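Local coordinates for glutathione s-transferase (Haemonchus contortus, PDB 2WS2), which probably catalyses the conjugation of glutathione to electrophilic substrates such as organic halides, and may also act as a glutathione peroxidase, at residues A[116-119]-A[120-124]. Numbering follows the deposited sequence.
Sequences DLKA and LEKDV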
ATOM      1  N   ASP A 116     -12.934 -11.363  24.117  1.00 42.47           N
ATOM      2  CA  ASP A 116     -13.506 -10.240  24.853  1.00 42.37           C
ATOM      3  C   ASP A 116     -13.648  -9.158  23.792  1.00 42.17           C
ATOM      4  O   ASP A 116     -12.651  -8.763  23.174  1.00 41.33           O
ATOM      5  CB  ASP A 116     -12.552  -9.810  25.980  1.00 42.14           C
ATOM      6  CG  ASP A 116     -13.263  -9.114  27.157  1.00 45.30           C
ATOM      7  OD1 ASP A 116     -14.181  -8.286  26.927  1.00 47.74           O
ATOM      8  OD2 ASP A 116     -12.873  -9.378  28.328  1.00 44.07           O
ATOM      9  N   LEU A 117     -14.894  -8.748  23.538  1.00 41.39           N
ATOM     10  CA  LEU A 117     -15.235  -7.876  22.414  1.00 41.14           C
ATOM     11  C   LEU A 117     -15.039  -6.433  22.861  1.00 40.95           C
ATOM     12  O   LEU A 117     -14.560  -5.583  22.092  1.00 40.27           O
ATOM     13  CB  LEU A 117     -16.692  -8.124  21.985  1.00 40.96           C
ATOM     14  CG  LEU A 117     -17.343  -7.553  20.719  1.00 40.66           C
ATOM     15  CD1 LEU A 117     -18.621  -8.273  20.443  1.00 39.47           C
ATOM     16  CD2 LEU A 117     -17.613  -6.046  20.778  1.00 40.91           C
ATOM     17  N   LYS A 118     -15.410  -6.186  24.117  1.00 40.32           N
ATOM     18  CA  LYS A 118     -15.354  -4.870  24.732  1.00 38.63           C
ATOM     19  C   LYS A 118     -13.916  -4.413  24.934  1.00 38.54           C
ATOM     20  O   LYS A 118     -13.631  -3.222  24.828  1.00 38.72           O
ATOM     21  CB  LYS A 118     -16.091  -4.884  26.076  1.00 37.78           C
ATOM     22  CG  LYS A 118     -16.942  -3.615  26.348  1.00 38.02           C
ATOM     23  CD  LYS A 118     -18.056  -3.443  25.290  1.00 36.50           C
ATOM     24  CE  LYS A 118     -19.067  -4.598  25.326  1.00 38.20           C
ATOM     25  NZ  LYS A 118     -19.828  -4.771  24.036  1.00 36.90           N
ATOM     26  N   ALA A 119     -13.013  -5.348  25.228  1.00 37.94           N
ATOM     27  CA  ALA A 119     -11.605  -4.993  25.422  1.00 37.79           C
ATOM     28  C   ALA A 119     -10.739  -5.132  24.164  1.00 38.45           C
ATOM     29  O   ALA A 119      -9.513  -5.051  24.238  1.00 39.49           O
ATOM     30  CB  ALA A 119     -10.997  -5.733  26.617  1.00 37.33           C
ATOM     31  N   LEU A 120     -11.383  -5.333  23.019  1.00 39.08           N
ATOM     32  CA  LEU A 120     -10.735  -5.200  21.716  1.00 39.49           C
ATOM     33  C   LEU A 120     -11.201  -3.890  21.107  1.00 39.44           C
ATOM     34  O   LEU A 120     -10.424  -3.164  20.466  1.00 40.10           O
ATOM     35  CB  LEU A 120     -11.103  -6.351  20.794  1.00 38.78           C
ATOM     36  CG  LEU A 120     -10.259  -7.625  20.838  1.00 37.76           C
ATOM     37  CD1 LEU A 120     -10.343  -8.224  19.489  1.00 35.20           C
ATOM     38  CD2 LEU A 120      -8.796  -7.346  21.228  1.00 36.00           C
ATOM     39  N   GLU A 121     -12.478  -3.600  21.309  1.00 38.64           N
ATOM     40  CA  GLU A 121     -12.980  -2.262  21.103  1.00 37.65           C
ATOM     41  C   GLU A 121     -11.995  -1.304  21.742  1.00 37.13           C
ATOM     42  O   GLU A 121     -11.459  -0.461  21.050  1.00 37.22           O
ATOM     43  CB  GLU A 121     -14.353  -2.100  21.745  1.00 38.01           C
ATOM     44  CG  GLU A 121     -15.099  -0.842  21.323  1.00 36.92           C
ATOM     45  CD  GLU A 121     -16.600  -1.028  21.315  1.00 40.28           C
ATOM     46  OE1 GLU A 121     -17.321  -0.053  21.638  1.00 40.56           O
ATOM     47  OE2 GLU A 121     -17.070  -2.141  20.950  1.00 41.18           O
ATOM     48  N   LYS A 122     -11.749  -1.458  23.043  1.00 36.76           N
ATOM     49  CA  LYS A 122     -10.968  -0.487  23.822  1.00 37.47           C
ATOM     50  C   LYS A 122      -9.427  -0.608  23.838  1.00 36.87           C
ATOM     51  O   LYS A 122      -8.772   0.369  24.185  1.00 36.54           O
ATOM     52  CB  LYS A 122     -11.521  -0.331  25.256  1.00 37.88           C
ATOM     53  CG  LYS A 122     -11.445  -1.574  26.140  1.00 40.04           C
ATOM     54  CD  LYS A 122     -12.205  -1.389  27.461  1.00 40.56           C
ATOM     55  CE  LYS A 122     -13.627  -1.961  27.419  1.00 41.46           C
ATOM     56  NZ  LYS A 122     -13.984  -2.627  28.718  1.00 41.98           N
ATOM     57  N   ASP A 123      -8.854  -1.767  23.496  1.00 36.49           N
ATOM     58  CA  ASP A 123      -7.357  -1.898  23.451  1.00 37.25           C
ATOM     59  C   ASP A 123      -6.800  -2.043  22.017  1.00 36.47           C
ATOM     60  O   ASP A 123      -5.575  -2.089  21.800  1.00 37.54           O
ATOM     61  CB  ASP A 123      -6.820  -3.008  24.389  1.00 36.67           C
ATOM     62  CG  ASP A 123      -6.882  -2.626  25.899  1.00 36.91           C
ATOM     63  OD1 ASP A 123      -6.018  -1.880  26.420  1.00 35.40           O
ATOM     64  OD2 ASP A 123      -7.788  -3.107  26.592  1.00 39.31           O
ATOM     65  N   VAL A 124      -7.695  -2.092  21.040  1.00 36.15           N
ATOM     66  CA  VAL A 124      -7.310  -2.089  19.629  1.00 36.18           C
ATOM     67  C   VAL A 124      -8.020  -0.963  18.845  1.00 36.15           C
ATOM     68  O   VAL A 124      -7.370  -0.024  18.374  1.00 35.21           O
ATOM     69  CB  VAL A 124      -7.569  -3.467  18.961  1.00 36.79           C
ATOM     70  CG1 VAL A 124      -7.531  -3.354  17.436  1.00 36.94           C
ATOM     71  CG2 VAL A 124      -6.582  -4.540  19.480  1.00 36.42           C
TER
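Leu117 and Glu121 meet through a backbone bond near the N-terminal end of the helix: Glu121 N donates to Leu117 O over 3.0 Å, nearly straight at the hydrogen (172°). Leu117 O also takes a weak bond from Leu120 N, so one carbonyl serves the amides three and four residues on. Further along, Asp123 N reaches Ala119 O weakly at 3.4 Å, while Val124 N returns to Leu120 O at 3.0 Å; residues 121-124 form a wider, pi-type turn.

The side chains of Leu117 and Glu121 cross at an angle, touching only where methyl CD2 of Leu117 lies 3.9 Å from OE2 of Glu121. Glu121 sends CG anti to its backbone N (chi1 -167°), and the chain bends at chi2; its carboxylate is gripped by two phenols, OE2 by Tyr105 and OE1 by Tyr169. Glutamate suits this place because its two oxygens can join separate hydroxyls. Leu117 and Leu120 both touch Tyr105 of helix 103-107, so that Tyr105 meets leucine carbons as well as the Glu121 carboxylate. Leu120 also packs its CG against the backbone, 3.5 Å from Asp116 O.

The opposite charges of Lys118 and Glu121 do not touch, NZ of Lys118 lying 4.9 Å from OE2 of Glu121, though they may still attract. As modelled, Lys122 turns its chain back over the backbone, but its end is too close to Lys118 O for its exact course to be trusted. The flexible lysines suit an exposed surface.

These residues form the N-terminal end of helix 118-143, a long helix of the all-helical C-terminal domain of the glutathione transferase fold, joined here to helix 103-107 by leucine packing and a hydrogen bond between Glu121 and Tyr105.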